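Side-chain contact in TgTwinScan_2721 - E2 domain (Toxoplasma gondii, PDB 2F4Z), which probably works as a ubiquitin-conjugating (E2) enzyme, carrying activated ubiquitin as a thioester on a cysteine before its transfer to substrates: residues 115-119 with 120-124. Numbering follows the deposited sequence.
Sequences TKIWH and PNISS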
loop_
_atom_site.group_PDB
_atom_site.type_symbol
_atom_site.label_atom_id
_atom_site.label_comp_id
_atom_site.label_asym_id
_atom_site.label_seq_id
_atom_site.Cartn_x
_atom_site.Cartn_y
_atom_site.Cartn_z
ATOM N N THR A 115 18.332 -16.005 -7.011
ATOM C CA THR A 115 17.974 -17.389 -7.393
ATOM C C THR A 115 17.567 -17.460 -8.888
ATOM O O THR A 115 16.718 -16.669 -9.340
ATOM C CB THR A 115 16.773 -17.866 -6.604
ATOM O OG1 THR A 115 17.001 -17.714 -5.188
ATOM C CG2 THR A 115 16.414 -19.331 -6.946
ATOM N N LYS A 116 18.183 -18.374 -9.660
ATOM C CA LYS A 116 17.750 -18.653 -11.059
ATOM C C LYS A 116 16.291 -19.075 -11.118
ATOM O O LYS A 116 15.805 -19.946 -10.354
ATOM C CB LYS A 116 18.664 -19.714 -11.737
ATOM C CG LYS A 116 20.095 -19.283 -12.096
ATOM C CD LYS A 116 20.044 -18.083 -13.099
ATOM C CE LYS A 116 21.342 -17.794 -13.909
ATOM N NZ LYS A 116 22.592 -17.470 -13.093
ATOM N N ILE A 117 15.544 -18.452 -12.033
ATOM C CA ILE A 117 14.095 -18.730 -12.145
ATOM C C ILE A 117 13.708 -18.631 -13.647
ATOM O O ILE A 117 14.326 -17.851 -14.433
ATOM C CB ILE A 117 13.268 -17.765 -11.240
ATOM C CG1 ILE A 117 11.767 -18.139 -11.230
ATOM C CG2 ILE A 117 13.610 -16.289 -11.600
ATOM C CD1 ILE A 117 10.922 -17.486 -10.117
ATOM N N TRP A 118 12.785 -19.485 -14.053
ATOM C CA TRP A 118 12.307 -19.548 -15.433
ATOM C C TRP A 118 10.931 -18.917 -15.476
ATOM O O TRP A 118 9.966 -19.550 -15.102
ATOM C CB TRP A 118 12.175 -21.005 -15.829
ATOM C CG TRP A 118 11.974 -21.231 -17.311
ATOM C CD1 TRP A 118 10.796 -21.644 -17.962
ATOM C CD2 TRP A 118 12.954 -21.044 -18.327
ATOM N NE1 TRP A 118 11.039 -21.720 -19.319
ATOM C CE2 TRP A 118 12.343 -21.360 -19.570
ATOM C CE3 TRP A 118 14.289 -20.661 -18.314
ATOM C CZ2 TRP A 118 13.034 -21.313 -20.763
ATOM C CZ3 TRP A 118 14.972 -20.573 -19.511
ATOM C CH2 TRP A 118 14.336 -20.909 -20.735
ATOM N N HIS A 119 10.844 -17.642 -15.907
ATOM C CA HIS A 119 9.539 -16.911 -15.856
ATOM C C HIS A 119 9.617 -15.875 -16.973
ATOM O O HIS A 119 10.686 -15.282 -17.134
ATOM C CB HIS A 119 9.390 -16.234 -14.448
ATOM C CG HIS A 119 8.039 -15.631 -14.171
ATOM N ND1 HIS A 119 7.601 -14.463 -14.759
ATOM C CD2 HIS A 119 7.033 -16.039 -13.360
ATOM C CE1 HIS A 119 6.380 -14.193 -14.342
ATOM N NE2 HIS A 119 6.022 -15.112 -13.464
ATOM N N PRO A 120 8.519 -15.639 -17.756
ATOM C CA PRO A 120 8.620 -14.675 -18.873
ATOM C C PRO A 120 8.961 -13.248 -18.432
ATOM O O PRO A 120 9.658 -12.523 -19.144
ATOM C CB PRO A 120 7.220 -14.723 -19.509
ATOM C CG PRO A 120 6.283 -15.272 -18.403
ATOM C CD PRO A 120 7.157 -16.221 -17.621
ATOM N N ASN A 121 8.564 -12.895 -17.214
ATOM C CA ASN A 121 8.776 -11.547 -16.626
ATOM C C ASN A 121 10.027 -11.329 -15.741
ATOM O O ASN A 121 10.225 -10.267 -15.119
ATOM C CB ASN A 121 7.450 -11.163 -15.950
ATOM C CG ASN A 121 6.250 -11.349 -16.919
ATOM O OD1 ASN A 121 5.322 -12.101 -16.647
ATOM N ND2 ASN A 121 6.300 -10.646 -18.083
ATOM N N ILE A 122 10.928 -12.320 -15.766
ATOM C CA ILE A 122 12.199 -12.257 -15.081
ATOM C C ILE A 122 13.271 -12.745 -16.014
ATOM O O ILE A 122 13.110 -13.800 -16.654
ATOM C CB ILE A 122 12.208 -13.179 -13.787
ATOM C CG1 ILE A 122 10.902 -13.011 -12.992
ATOM C CG2 ILE A 122 13.574 -13.004 -13.008
ATOM C CD1 ILE A 122 10.619 -14.039 -11.830
ATOM N N SER A 123 14.356 -12.004 -16.117
ATOM C CA SER A 123 15.458 -12.430 -16.955
ATOM C C SER A 123 16.094 -13.748 -16.427
ATOM O O SER A 123 16.481 -13.838 -15.233
ATOM C CB SER A 123 16.474 -11.328 -17.027
ATOM O OG SER A 123 17.622 -11.770 -17.709
ATOM N N SER A 124 16.153 -14.768 -17.311
ATOM C CA SER A 124 16.682 -16.120 -16.947
ATOM C C SER A 124 18.158 -16.047 -16.758
ATOM O O SER A 124 18.742 -16.906 -16.100
ATOM C CB SER A 124 16.369 -17.193 -17.996
ATOM O OG SER A 124 16.931 -16.815 -19.241
HETATM O O HOH W 1 13.273 -16.584 -16.520
HETATM O O HOH W 2 17.033 -16.233 -13.503
#
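His119 and Asn121 meet within a type I beta turn that runs from His119 to Ile122, a compact example of a side chain ordering the loop that carries it. The turn's own bond, from Ile122 N to His119 O, is long at 3.3 Å. A second bond, from Asn121 N to His119 ND1, measures 3.1 Å and reaches the imidazole at its edge, close to the ring plane. With CG anti to the backbone N (chi1 -171°), the ring lies beside its own carbonyl carbon, on the side of the residues that follow, and Pro120 CD rests against one face. Its other nitrogen, NE2, is bonded to the carbonyl oxygen of Met154, so the two bonds together fix the rotation of the ring. Asn121 OD1 sits 3.3 Å from His119 CE1 but takes its hydrogen bond from Val159 N; ring and amide planes are 57° apart.

His119-Pro120-Asn121 is the HPN motif of E2 enzymes, on the loop between strand 110-113 and helix 144-156. In relatives its asparagine is thought to help stabilise the oxyanion intermediate or shape the active-site loop.

Apolar contacts join the isoleucines on the two limbs. Ile117 CG2 meets Ile122 CG2 at 3.6 Å, the two side chains crossing at about a right angle, while Ile122 CD1 touches both Ile117 CG2 and His119 CB. Leu155 of helix 144-156 packs on both isoleucines. Farther along, Ser124 CB lies 4.0 Å from Trp118 CZ3, and Ser124 OG is hydrogen-bonded to Asp165 OD2.

Two waters bridge the limbs: one molecule accepts from His119 N (2.7 Å) and lies within bonding reach of Ile117 O and Ile122 O, and another accepts from Ile117 N and approaches Ser123 O at 3.0 Å.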